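PDB 7NSZ: isoform A of Peptidoglycan-recognition protein LB from Drosophila melanogaster, which hydrolyses, as a zinc-dependent amidase, the bond between N-acetylmuramoyl and L-amino acid residues of bacterial peptidoglycan, and probably scavenges by turning active peptidoglycan into inactive fragments. Local coordinates for residues Ala38-His44 against Tyr149-His154; Leu129-Lys133 against Glu170-Trp174; Val31-Gly36 against Phe96-Gly100. The protein carries 1 engineered substitution. All coordinates share one frame; numbering follows the deposited sequence.

Contact 1: residues Ala38-His44 against Tyr149-His154. With ZN (zinc ion), chain B.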
ATOM      1  N   ALA A  38      -2.905   0.880 -13.686  1.00 11.72           N
ATOM      2  CA  ALA A  38      -1.837   0.032 -13.122  1.00 10.43           C
ATOM      3  C   ALA A  38      -2.207  -1.434 -13.284  1.00 11.30           C
ATOM      4  O   ALA A  38      -3.283  -1.840 -12.903  1.00 12.26           O
ATOM      5  CB  ALA A  38      -1.672   0.322 -11.665  1.00 11.22           C
ATOM      6  N   PRO A  39      -1.303  -2.265 -13.827  1.00 11.81           N
ATOM      7  CA  PRO A  39      -1.611  -3.673 -13.983  1.00 12.58           C
ATOM      8  C   PRO A  39      -1.381  -4.500 -12.725  1.00 11.16           C
ATOM      9  O   PRO A  39      -1.809  -5.628 -12.734  1.00 12.26           O
ATOM     10  CB  PRO A  39      -0.667  -4.094 -15.125  1.00 12.71           C
ATOM     11  CG  PRO A  39       0.482  -3.173 -15.007  1.00 14.32           C
ATOM     12  CD  PRO A  39      -0.129  -1.844 -14.618  1.00 12.95           C
ATOM     13  N   TYR A  40      -0.730  -3.936 -11.682  1.00 10.31           N
ATOM     14  CA  TYR A  40      -0.477  -4.651 -10.416  1.00  9.57           C
ATOM     15  C   TYR A  40      -0.901  -3.838  -9.209  1.00  9.44           C
ATOM     16  O   TYR A  40      -0.833  -2.588  -9.184  1.00  9.27           O
ATOM     17  CB  TYR A  40       1.004  -4.959 -10.253  1.00 10.57           C
ATOM     18  CG  TYR A  40       1.537  -5.875 -11.324  1.00 12.78           C
ATOM     19  CD1 TYR A  40       2.087  -5.358 -12.480  1.00 13.42           C
ATOM     20  CD2 TYR A  40       1.377  -7.254 -11.218  1.00 13.32           C
ATOM     21  CE1 TYR A  40       2.558  -6.195 -13.486  1.00 15.31           C
ATOM     22  CE2 TYR A  40       1.841  -8.100 -12.215  1.00 15.02           C
ATOM     23  CZ  TYR A  40       2.416  -7.567 -13.334  1.00 15.54           C
ATOM     24  OH  TYR A  40       2.860  -8.476 -14.269  1.00 20.05           O
ATOM     25  N   VAL A  41      -1.301  -4.587  -8.198  1.00  8.57           N
ATOM     26  CA  VAL A  41      -1.512  -4.086  -6.822  1.00  8.90           C
ATOM     27  C   VAL A  41      -0.580  -4.895  -5.942  1.00  9.58           C
ATOM     28  O   VAL A  41      -0.661  -6.142  -5.963  1.00 10.36           O
ATOM     29  CB  VAL A  41      -2.966  -4.196  -6.367  1.00  9.51           C
ATOM     30  CG1 VAL A  41      -3.122  -3.787  -4.924  1.00 10.09           C
ATOM     31  CG2 VAL A  41      -3.903  -3.431  -7.263  1.00 10.79           C
ATOM     32  N   ILE A  42       0.283  -4.213  -5.201  1.00  9.34           N
ATOM     33  CA  ILE A  42       1.245  -4.893  -4.291  1.00  9.84           C
ATOM     34  C   ILE A  42       0.870  -4.543  -2.875  1.00  9.29           C
ATOM     35  O   ILE A  42       0.792  -3.358  -2.493  1.00  8.39           O
ATOM     36  CB  ILE A  42       2.699  -4.498  -4.534  1.00 10.49           C
ATOM     37  CG1 ILE A  42       3.061  -4.426  -6.003  1.00 12.46           C
ATOM     38  CG2 ILE A  42       3.650  -5.350  -3.734  1.00  9.71           C
ATOM     39  CD1 ILE A  42       2.936  -5.684  -6.725  1.00 14.81           C
ATOM     40  N   ILE A  43       0.683  -5.554  -2.051  1.00  8.13           N
ATOM     41  CA  ILE A  43       0.332  -5.396  -0.628  1.00  8.64           C
ATOM     42  C   ILE A  43       1.551  -5.498   0.259  1.00  8.49           C
ATOM     43  O   ILE A  43       2.399  -6.394   0.062  1.00  9.20           O
ATOM     44  CB  ILE A  43      -0.730  -6.437  -0.193  1.00  9.18           C
ATOM     45  CG1 ILE A  43      -1.968  -6.391  -1.080  1.00  9.41           C
ATOM     46  CG2 ILE A  43      -1.065  -6.295   1.258  1.00 10.29           C
ATOM     47  CD1 ILE A  43      -2.680  -5.065  -1.118  1.00  9.98           C
ATOM     48  N   HIS A  44       1.632  -4.607   1.218  1.00  8.09           N
ATOM     49  CA  HIS A  44       2.693  -4.487   2.237  1.00  8.16           C
ATOM     50  C   HIS A  44       2.103  -4.435   3.619  1.00  8.18           C
ATOM     51  O   HIS A  44       0.923  -4.023   3.795  1.00  8.27           O
ATOM     52  CB  HIS A  44       3.539  -3.200   1.987  1.00  7.70           C
ATOM     53  CG  HIS A  44       4.071  -3.085   0.613  1.00  7.39           C
ATOM     54  ND1 HIS A  44       5.372  -3.511   0.352  1.00  7.05           N
ATOM     55  CD2 HIS A  44       3.630  -2.557  -0.532  1.00  8.81           C
ATOM     56  CE1 HIS A  44       5.675  -3.264  -0.876  1.00  7.91           C
ATOM     57  NE2 HIS A  44       4.627  -2.680  -1.496  1.00  8.19           N
ATOM     58  N   TYR A 149      -6.273  -6.507 -13.114  1.00 15.00           N
ATOM     59  CA  TYR A 149      -5.037  -6.365 -12.306  1.00 13.78           C
ATOM     60  C   TYR A 149      -4.636  -7.718 -11.717  1.00 13.39           C
ATOM     61  O   TYR A 149      -5.468  -8.587 -11.392  1.00 13.91           O
ATOM     62  CB  TYR A 149      -5.222  -5.264 -11.252  1.00 13.11           C
ATOM     63  CG  TYR A 149      -6.186  -5.618 -10.167  1.00 13.26           C
ATOM     64  CD1 TYR A 149      -5.780  -6.223  -8.993  1.00 12.70           C
ATOM     65  CD2 TYR A 149      -7.549  -5.365 -10.308  1.00 13.30           C
ATOM     66  CE1 TYR A 149      -6.671  -6.619  -8.028  1.00 12.58           C
ATOM     67  CE2 TYR A 149      -8.450  -5.729  -9.322  1.00 14.96           C
ATOM     68  CZ  TYR A 149      -8.017  -6.333  -8.161  1.00 12.86           C
ATOM     69  OH  TYR A 149      -8.856  -6.719  -7.147  1.00 16.08           O
ATOM     70  N   LYS A 150      -3.339  -7.819 -11.460  1.00 12.94           N
ATOM     71  CA  LYS A 150      -2.791  -8.931 -10.664  1.00 12.83           C
ATOM     72  C   LYS A 150      -2.460  -8.438  -9.263  1.00 10.12           C
ATOM     73  O   LYS A 150      -1.791  -7.359  -9.137  1.00 11.81           O
ATOM     74  CB  LYS A 150      -1.561  -9.554 -11.301  1.00 14.56           C
ATOM     75  CG  LYS A 150      -1.911 -10.322 -12.567  1.00 17.80           C
ATOM     76  CD  LYS A 150      -0.709 -10.750 -13.376  1.00 23.84           C
ATOM     77  CE  LYS A 150      -1.132 -11.405 -14.667  1.00 28.14           C
ATOM     78  NZ  LYS A 150      -1.293 -10.409 -15.758  1.00 34.44           N
ATOM     79  N   LEU A 151      -2.883  -9.158  -8.252  1.00 10.10           N
ATOM     80  CA  LEU A 151      -2.633  -8.862  -6.832  1.00 10.10           C
ATOM     81  C   LEU A 151      -1.455  -9.696  -6.331  1.00  9.74           C
ATOM     82  O   LEU A 151      -1.503 -10.966  -6.461  1.00 11.01           O
ATOM     83  CB  LEU A 151      -3.922  -9.119  -6.023  1.00 10.83           C
ATOM     84  CG  LEU A 151      -3.798  -8.895  -4.526  1.00 11.59           C
ATOM     85  CD1 LEU A 151      -3.804  -7.394  -4.230  1.00 12.14           C
ATOM     86  CD2 LEU A 151      -4.939  -9.596  -3.819  1.00 13.45           C
ATOM     87  N   LEU A 152      -0.470  -9.035  -5.700  1.00  9.04           N
ATOM     88  CA  LEU A 152       0.742  -9.715  -5.173  1.00  9.03           C
ATOM     89  C   LEU A 152       1.082  -9.189  -3.793  1.00  9.11           C
ATOM     90  O   LEU A 152       0.678  -8.086  -3.442  1.00 10.53           O
ATOM     91  CB  LEU A 152       1.939  -9.421  -6.083  1.00 10.51           C
ATOM     92  CG  LEU A 152       1.830  -9.808  -7.533  1.00 11.43           C
ATOM     93  CD1 LEU A 152       2.991  -9.178  -8.324  1.00 12.03           C
ATOM     94  CD2 LEU A 152       1.821 -11.328  -7.710  1.00 13.00           C
ATOM     95  N   GLY A 153       1.744  -9.968  -2.977  1.00  9.50           N
ATOM     96  CA  GLY A 153       2.447  -9.459  -1.813  1.00  9.27           C
ATOM     97  C   GLY A 153       3.877  -9.128  -2.187  1.00  9.38           C
ATOM     98  O   GLY A 153       4.454  -9.695  -3.119  1.00 10.00           O
ATOM     99  N   HIS A 154       4.458  -8.209  -1.452  1.00  9.12           N
ATOM    100  CA  HIS A 154       5.869  -7.821  -1.653  1.00  9.63           C
ATOM    101  C   HIS A 154       6.815  -9.018  -1.706  1.00 10.03           C
ATOM    102  O   HIS A 154       7.675  -9.029  -2.576  1.00 10.98           O
ATOM    103  CB  HIS A 154       6.223  -6.846  -0.558  1.00 10.11           C
ATOM    104  CG  HIS A 154       7.513  -6.108  -0.695  1.00  9.54           C
ATOM    105  ND1 HIS A 154       7.940  -5.230   0.253  1.00  9.22           N
ATOM    106  CD2 HIS A 154       8.537  -6.210  -1.562  1.00 10.22           C
ATOM    107  CE1 HIS A 154       9.139  -4.786  -0.065  1.00 10.81           C
ATOM    108  NE2 HIS A 154       9.514  -5.319  -1.182  1.00 10.72           N
TER
HETATM  109 ZN    ZN B 301       6.666  -4.440   1.676  1.00  9.38          ZN

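Contact 2: residues Leu129-Lys133 against Glu170-Trp174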
ATOM      1  N   LEU A 129      -9.074  -4.717   6.296  1.00 11.03           N
ATOM      2  CA  LEU A 129      -9.222  -5.582   5.100  1.00 10.91           C
ATOM      3  C   LEU A 129     -10.271  -5.005   4.147  1.00 11.65           C
ATOM      4  O   LEU A 129     -10.047  -4.903   2.941  1.00 11.59           O
ATOM      5  CB  LEU A 129      -9.578  -7.005   5.497  1.00 11.71           C
ATOM      6  CG  LEU A 129      -8.602  -7.669   6.447  1.00 12.96           C
ATOM      7  CD1 LEU A 129      -9.154  -9.057   6.846  1.00 13.62           C
ATOM      8  CD2 LEU A 129      -7.183  -7.775   5.922  1.00 11.91           C
ATOM      9  N   ASP A 130     -11.394  -4.564   4.702  1.00 12.74           N
ATOM     10  CA  ASP A 130     -12.448  -3.913   3.917  1.00 12.47           C
ATOM     11  C   ASP A 130     -11.936  -2.624   3.259  1.00 11.50           C
ATOM     12  O   ASP A 130     -12.227  -2.377   2.070  1.00 11.81           O
ATOM     13  CB  ASP A 130     -13.636  -3.609   4.818  1.00 15.23           C
ATOM     14  CG  ASP A 130     -14.472  -4.836   5.181  1.00 17.27           C
ATOM     15  OD1 ASP A 130     -14.260  -5.896   4.556  1.00 23.03           O
ATOM     16  OD2 ASP A 130     -15.388  -4.670   6.018  1.00 22.53           O
ATOM     17  N   ALA A 131     -11.195  -1.793   4.005  1.00 10.61           N
ATOM     18  CA  ALA A 131     -10.672  -0.550   3.407  1.00 11.27           C
ATOM     19  C   ALA A 131      -9.784  -0.866   2.216  1.00 10.68           C
ATOM     20  O   ALA A 131      -9.862  -0.210   1.175  1.00 10.83           O
ATOM     21  CB  ALA A 131      -9.928   0.218   4.436  1.00 12.31           C
ATOM     22  N   ALA A 132      -8.898  -1.863   2.326  1.00 10.31           N
ATOM     23  CA  ALA A 132      -7.970  -2.185   1.224  1.00  9.78           C
ATOM     24  C   ALA A 132      -8.777  -2.612   0.015  1.00 10.43           C
ATOM     25  O   ALA A 132      -8.505  -2.185  -1.069  1.00  9.91           O
ATOM     26  CB  ALA A 132      -6.931  -3.195   1.629  1.00 10.17           C
ATOM     27  N   LYS A 133      -9.770  -3.481   0.242  1.00 10.58           N
ATOM     28  CA  LYS A 133     -10.582  -3.972  -0.903  1.00 11.26           C
ATOM     29  C   LYS A 133     -11.374  -2.801  -1.529  1.00 11.72           C
ATOM     30  O   LYS A 133     -11.439  -2.759  -2.756  1.00 11.69           O
ATOM     31  CB  LYS A 133     -11.521  -5.096  -0.483  1.00 12.86           C
ATOM     32  CG  LYS A 133     -10.793  -6.323   0.034  1.00 13.65           C
ATOM     33  CD  LYS A 133     -11.805  -7.317   0.643  1.00 16.38           C
ATOM     34  CE  LYS A 133     -11.179  -8.553   1.250  1.00 18.04           C
ATOM     35  NZ  LYS A 133     -12.202  -9.483   1.791  1.00 21.15           N
ATOM     36  N   GLU A 170      -4.051 -14.247   4.006  1.00 12.07           N
ATOM     37  CA  GLU A 170      -5.322 -13.558   3.779  1.00 12.43           C
ATOM     38  C   GLU A 170      -5.406 -13.104   2.318  1.00 11.76           C
ATOM     39  O   GLU A 170      -6.436 -13.322   1.675  1.00 13.17           O
ATOM     40  CB  GLU A 170      -5.425 -12.381   4.756  1.00 12.68           C
ATOM     41  CG  GLU A 170      -6.588 -11.428   4.498  1.00 12.17           C
ATOM     42  CD  GLU A 170      -7.995 -11.973   4.585  1.00 15.27           C
ATOM     43  OE1 GLU A 170      -8.210 -12.943   5.381  1.00 15.92           O
ATOM     44  OE2 GLU A 170      -8.897 -11.390   3.952  1.00 14.48           O
ATOM     45  N   ILE A 171      -4.408 -12.351   1.826  1.00 11.49           N
ATOM     46  CA  ILE A 171      -4.549 -11.773   0.468  1.00 11.67           C
ATOM     47  C   ILE A 171      -4.540 -12.881  -0.573  1.00 11.47           C
ATOM     48  O   ILE A 171      -5.035 -12.704  -1.681  1.00 11.79           O
ATOM     49  CB  ILE A 171      -3.496 -10.683   0.124  1.00 11.21           C
ATOM     50  CG1 ILE A 171      -2.079 -11.245  -0.026  1.00 11.47           C
ATOM     51  CG2 ILE A 171      -3.585  -9.578   1.167  1.00 11.89           C
ATOM     52  CD1 ILE A 171      -1.047 -10.201  -0.501  1.00 11.90           C
ATOM     53  N   SER A 172      -3.955 -14.031  -0.189  1.00 12.74           N
ATOM     54  CA  SER A 172      -3.989 -15.222  -1.083  1.00 14.67           C
ATOM     55  C   SER A 172      -5.427 -15.648  -1.350  1.00 15.75           C
ATOM     56  O   SER A 172      -5.631 -16.361  -2.338  1.00 17.16           O
ATOM     57  CB  SER A 172      -3.173 -16.379  -0.604  1.00 16.60           C
ATOM     58  OG  SER A 172      -1.803 -16.033  -0.402  1.00 20.99           O
ATOM     59  N   SER A 173      -6.384 -15.196  -0.550  1.00 14.80           N
ATOM     60  CA  SER A 173      -7.809 -15.572  -0.754  1.00 17.97           C
ATOM     61  C   SER A 173      -8.575 -14.472  -1.480  1.00 18.39           C
ATOM     62  O   SER A 173      -9.799 -14.604  -1.616  1.00 21.25           O
ATOM     63  CB  SER A 173      -8.448 -15.850   0.574  1.00 17.67           C
ATOM     64  OG  SER A 173      -8.739 -14.651   1.291  1.00 18.05           O
ATOM     65  N   TRP A 174      -7.946 -13.327  -1.795  1.00 16.36           N
ATOM     66  CA  TRP A 174      -8.629 -12.216  -2.471  1.00 16.26           C
ATOM     67  C   TRP A 174      -8.735 -12.481  -3.966  1.00 15.60           C
ATOM     68  O   TRP A 174      -7.883 -13.117  -4.593  1.00 15.55           O
ATOM     69  CB  TRP A 174      -7.914 -10.878  -2.223  1.00 13.49           C
ATOM     70  CG  TRP A 174      -7.964 -10.393  -0.814  1.00 13.78           C
ATOM     71  CD1 TRP A 174      -8.405 -11.077   0.284  1.00 14.61           C
ATOM     72  CD2 TRP A 174      -7.432  -9.159  -0.325  1.00 12.94           C
ATOM     73  NE1 TRP A 174      -8.231 -10.323   1.401  1.00 14.04           N
ATOM     74  CE2 TRP A 174      -7.647  -9.132   1.065  1.00 14.13           C
ATOM     75  CE3 TRP A 174      -6.868  -8.029  -0.950  1.00 12.91           C
ATOM     76  CZ2 TRP A 174      -7.250  -8.066   1.872  1.00 14.04           C
ATOM     77  CZ3 TRP A 174      -6.481  -6.976  -0.158  1.00 14.37           C
ATOM     78  CH2 TRP A 174      -6.678  -6.983   1.220  1.00 15.67           C
TER
HETATM   79  O   HOH W   1     -11.358 -11.949   3.038  1.00 32.76           O

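Contact 3: residues Val31-Gly36 against Phe96-Gly100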
ATOM      1  N   VAL A  31       8.083  14.446  -8.010  1.00 16.77           N
ATOM      2  CA  VAL A  31       6.988  13.508  -8.423  1.00 15.61           C
ATOM      3  C   VAL A  31       7.264  13.002  -9.841  1.00 18.27           C
ATOM      4  O   VAL A  31       7.367  13.840 -10.767  1.00 17.65           O
ATOM      5  CB  VAL A  31       5.601  14.150  -8.352  1.00 16.25           C
ATOM      6  CG1 VAL A  31       4.544  13.145  -8.770  1.00 17.50           C
ATOM      7  CG2 VAL A  31       5.290  14.651  -6.941  1.00 16.29           C
ATOM      8  N   GLU A  32       7.396  11.690 -10.005  1.00 16.42           N
ATOM      9  CA  GLU A  32       7.513  11.027 -11.329  1.00 16.45           C
ATOM     10  C   GLU A  32       6.211  10.281 -11.589  1.00 17.61           C
ATOM     11  O   GLU A  32       5.684   9.633 -10.660  1.00 14.86           O
ATOM     12  CB  GLU A  32       8.716  10.089 -11.378  1.00 19.84           C
ATOM     13  CG  GLU A  32      10.028  10.695 -10.892  1.00 24.94           C
ATOM     14  CD  GLU A  32      11.189   9.724 -10.962  1.00 28.81           C
ATOM     15  OE1 GLU A  32      11.541   9.116  -9.921  1.00 32.65           O
ATOM     16  OE2 GLU A  32      11.736   9.559 -12.083  1.00 35.13           O
ATOM     17  N   HIS A  33       5.664  10.360 -12.784  1.00 16.07           N
ATOM     18  CA  HIS A  33       4.394   9.740 -13.152  1.00 16.48           C
ATOM     19  C   HIS A  33       4.620   8.527 -14.021  1.00 15.28           C
ATOM     20  O   HIS A  33       5.671   8.361 -14.635  1.00 15.69           O
ATOM     21  CB  HIS A  33       3.470  10.728 -13.829  1.00 19.19           C
ATOM     22  CG  HIS A  33       3.135  11.887 -12.962  1.00 20.21           C
ATOM     23  ND1 HIS A  33       2.004  11.920 -12.171  1.00 24.48           N
ATOM     24  CD2 HIS A  33       3.808  13.040 -12.749  1.00 21.62           C
ATOM     25  CE1 HIS A  33       1.992  13.070 -11.510  1.00 22.59           C
ATOM     26  NE2 HIS A  33       3.076  13.766 -11.851  1.00 24.15           N
ATOM     27  N   PHE A  34       3.631   7.658 -14.017  1.00 13.97           N
ATOM     28  CA  PHE A  34       3.475   6.614 -15.047  1.00 14.62           C
ATOM     29  C   PHE A  34       2.085   6.756 -15.643  1.00 14.33           C
ATOM     30  O   PHE A  34       1.191   7.352 -15.065  1.00 15.01           O
ATOM     31  CB  PHE A  34       3.790   5.237 -14.445  1.00 14.27           C
ATOM     32  CG  PHE A  34       2.819   4.668 -13.435  1.00 12.65           C
ATOM     33  CD1 PHE A  34       1.698   3.997 -13.891  1.00 12.52           C
ATOM     34  CD2 PHE A  34       3.070   4.719 -12.072  1.00 12.61           C
ATOM     35  CE1 PHE A  34       0.835   3.407 -12.990  1.00 13.35           C
ATOM     36  CE2 PHE A  34       2.203   4.119 -11.170  1.00 13.98           C
ATOM     37  CZ  PHE A  34       1.091   3.479 -11.639  1.00 14.39           C
ATOM     38  N   GLN A  35       1.910   6.160 -16.815  1.00 17.23           N
ATOM     39  CA  GLN A  35       0.697   6.367 -17.624  1.00 18.19           C
ATOM     40  C   GLN A  35      -0.150   5.091 -17.579  1.00 20.26           C
ATOM     41  O   GLN A  35       0.415   3.985 -17.432  1.00 21.99           O
ATOM     42  CB  GLN A  35       1.098   6.811 -19.045  1.00 20.04           C
ATOM     43  CG  GLN A  35       1.690   8.215 -19.111  1.00 21.10           C
ATOM     44  CD  GLN A  35       3.107   8.307 -18.605  1.00 22.87           C
ATOM     45  OE1 GLN A  35       4.005   7.577 -19.042  1.00 26.25           O
ATOM     46  NE2 GLN A  35       3.338   9.227 -17.673  1.00 26.75           N
ATOM     47  N   GLY A  36      -1.455   5.281 -17.762  1.00 21.76           N
ATOM     48  CA  GLY A  36      -2.437   4.208 -18.016  1.00 20.62           C
ATOM     49  C   GLY A  36      -2.754   3.502 -16.709  1.00 19.49           C
ATOM     50  O   GLY A  36      -2.138   3.767 -15.649  1.00 20.19           O
ATOM     51  N   PHE A  96      -2.290   7.488  -6.993  1.00 10.54           N
ATOM     52  CA  PHE A  96      -2.382   6.733  -8.254  1.00 11.96           C
ATOM     53  C   PHE A  96      -1.502   7.341  -9.348  1.00 12.18           C
ATOM     54  O   PHE A  96      -1.361   8.558  -9.421  1.00 12.83           O
ATOM     55  CB  PHE A  96      -3.822   6.686  -8.743  1.00 13.35           C
ATOM     56  CG  PHE A  96      -4.760   5.910  -7.855  1.00 12.20           C
ATOM     57  CD1 PHE A  96      -5.832   6.512  -7.246  1.00 12.75           C
ATOM     58  CD2 PHE A  96      -4.623   4.551  -7.788  1.00 12.59           C
ATOM     59  CE1 PHE A  96      -6.711   5.745  -6.494  1.00 13.84           C
ATOM     60  CE2 PHE A  96      -5.503   3.767  -7.042  1.00 12.67           C
ATOM     61  CZ  PHE A  96      -6.544   4.380  -6.390  1.00 13.24           C
ATOM     62  N   ASN A  97      -0.868   6.500 -10.136  1.00 11.02           N
ATOM     63  CA  ASN A  97      -0.101   6.867 -11.350  1.00 12.56           C
ATOM     64  C   ASN A  97       1.123   7.683 -10.973  1.00 12.92           C
ATOM     65  O   ASN A  97       1.661   8.391 -11.840  1.00 14.42           O
ATOM     66  CB  ASN A  97      -0.978   7.596 -12.373  1.00 14.73           C
ATOM     67  CG  ASN A  97      -1.854   6.627 -13.122  1.00 16.95           C
ATOM     68  OD1 ASN A  97      -2.907   6.265 -12.637  1.00 23.41           O
ATOM     69  ND2 ASN A  97      -1.364   6.151 -14.260  1.00 17.81           N
ATOM     70  N   VAL A  98       1.629   7.508  -9.780  1.00 11.76           N
ATOM     71  CA  VAL A  98       2.912   8.114  -9.351  1.00 11.08           C
ATOM     72  C   VAL A  98       3.874   6.981  -9.094  1.00 10.62           C
ATOM     73  O   VAL A  98       3.516   5.944  -8.414  1.00 10.61           O
ATOM     74  CB  VAL A  98       2.799   9.026  -8.119  1.00 11.32           C
ATOM     75  CG1 VAL A  98       4.129   9.425  -7.541  1.00 11.36           C
ATOM     76  CG2 VAL A  98       1.948  10.227  -8.448  1.00 12.20           C
ATOM     77  N   ILE A  99       5.073   7.033  -9.607  1.00 11.13           N
ATOM     78  CA  ILE A  99       6.077   5.981  -9.435  1.00 10.77           C
ATOM     79  C   ILE A  99       6.399   5.887  -7.955  1.00 10.55           C
ATOM     80  O   ILE A  99       6.760   6.900  -7.314  1.00 10.82           O
ATOM     81  CB  ILE A  99       7.333   6.267 -10.279  1.00 11.78           C
ATOM     82  CG1 ILE A  99       6.955   6.308 -11.772  1.00 13.28           C
ATOM     83  CG2 ILE A  99       8.391   5.228  -9.990  1.00 13.14           C
ATOM     84  CD1 ILE A  99       8.117   6.501 -12.733  1.00 15.34           C
ATOM     85  N   GLY A 100       6.301   4.684  -7.411  1.00 10.63           N
ATOM     86  CA  GLY A 100       6.517   4.412  -5.983  1.00 10.05           C
ATOM     87  C   GLY A 100       7.943   4.067  -5.655  1.00  9.38           C
ATOM     88  O   GLY A 100       8.817   4.117  -6.557  1.00 12.64           O
TER
HETATM   89  O   HOH W   2       7.558   9.684  -7.739  1.00 13.81           O

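Contact 1: residues Ala38-His44 against Tyr149-His154
Tyr40 and Lys150 lie side by side on neighbouring parallel strands, their side chains pointing the same way. Tyr40 CB sits near Lys150 O. Tyr40 CG stands anti to the carbonyl carbon (chi1 -63°), which carries the ring over to the partner strand. There Tyr40 CD2 meets Lys150 CB at 3.7 Å and Leu152 CD1 at 3.8 Å. CE2, further out, touches Lys150 CB and CD. Tyr106 completes the setting with an edge-to-face ring. With an alanine in place of Tyr40, the Lys150 chain and Leu152 CD1 are likely to lose the ring they pack on, leaving a gap beside Tyr106. Ile42 continues this face, its CD1 3.8 Å from Leu152 CD1. Five backbone hydrogen bonds zip the strands, from Lys150 N to Pro39 O through to His154 N to Ile43 O. The pair forms one border of the mixed sheet of the amidase fold, with strand 149-153 outermost and strand 110-115 on the other side of 38-45. On the reverse face Leu151 CD1 wedges between Val41 CG1 at 3.7 Å and Ile43 CG1 at 3.8 Å. Val41 CG2 reaches the ring of Tyr149, and helix 126-142 covers both residues. The strands end at the zinc ion. His44 ND1 and His154 ND1 each bind it at 2.1 Å, and Cys162 supplies a third ligand. The imidazole planes stand 68° apart, with His154 ND1 at the edge of the His44 ring. His44 NE2 is hydrogen-bonded to His102 in the second shell, which probably limits the turn of the ring.

Contact 2: residues Leu129-Lys133 against Glu170-Trp174
Leu129 sends its two methyl groups to different partners. Leu129 CD1 comes to 3.7 Å from Glu170 OE2. Leu129 CD2 lies near Glu170 CG and meets the edge of the Trp174 indole at CZ2, 4.1 Å away. One helical turn on, Ala132 points its CB at the far end of the same indole, 3.8 Å from Trp174 CH2. Here helix 126-142 packs against the end of helix 165-171 and the type I beta turn from Ile171 to Trp174. Trp174 N to Ile171 O closes the turn; just before it, Glu170 O accepts from both Ser173 N and Ser173 OG. Lys133 comes last. Its chain runs extended beyond CG and lays Lys133 CE over one face of the Trp174 five-membered ring in a CH-pi contact, 3.4 Å from Trp174 NE1. Lys133 NZ lies further off centre, in a cation-pi contact with the same ring. Ile171 CG2 covers the opposite indole face. Glu170 takes the edge, where Glu170 OE2 accepts from Trp174 NE1 at 2.8 Å in a nearly straight bond, 170° at the hydrogen. Trp174 NE1 approaches Glu170 OE2 on its anti side, 28° out of the carboxylate plane. This bond satisfies the buried indole N-H and limits rotation of the ring. Lys133 NZ and Glu170 OE2 stay 4.4 Å apart, beyond a salt bridge. A water spans the gap: it accepts from Lys133 NZ and donates to Glu170 OE2 at 2.7 Å.

Contact 3: residues Val31-Gly36 against Phe96-Gly100
The backbones of His33 and Val98 come within 4.4 Å between CA atoms, and their single bridge is flanked by two hydrogen bonds, Ile99 N to Glu32 O and Phe34 N to Asn97 O. Neither segment is a regular strand. The bridge joins the loop before strand 38-45 to the loop between strands 90-92 and 110-115, at the surface of the amidase domain. Asn97 carries much of the side-chain contact. Asn97 ND2 donates twice, to Phe34 O and to Gly36 O, each at 2.9 Å. The bond from Asn97 ND2 to Phe34 O is nearly straight at 171°, though the donor stands above the carbonyl plane. Phe34 CG lies between its backbone N and carbonyl carbon (chi1 70°), which folds the ring over the Asn97 backbone. Asn97 CA meets one face of the Phe34 ring, 3.7 Å from the centroid. Val98 O lies at the ring edge, 3.6 Å from Phe34 CE2. Towards the other end, Val31 CG1 touches Val98 CG2 at 3.9 Å, and Ile99 CD1 packs on Glu32 CB. A water accepts from Glu32 N and lies within hydrogen-bonding distance of Ile99 O, which also accepts from Arg94. With both N-H groups of Asn97 ND2 spent on carbonyls, the amide is held against rotation. The loops are joined by backbone and amide hydrogen bonds, with the buried Phe34 ring packed on the Asn97 backbone.

From the N terminus, residues 31-36 run almost directly into 38-44, so contacts 3 and 1 adjoin in sequence. Contact 3 closes at 96-100, after helix 55-72 and strands 82-84 and 90-92, and joins two surface loops. Strand 110-115 and helix 126-142 follow, the latter carrying 129-133. Contact 1 closes at 149-154, crossing contact 3, and pairs strand 38-45 with the outermost strand 149-153. Contact 2 closes last, at 170-174, crossing contact 1 but in series after contact 3. It ties helix 126-142 to helix 165-171 and the turn after it. Contacts 1 and 2 touch where Leu151 CD2 packs on Trp174 CB. Contacts 2 and 3 lie about 23 Å apart, centre to centre.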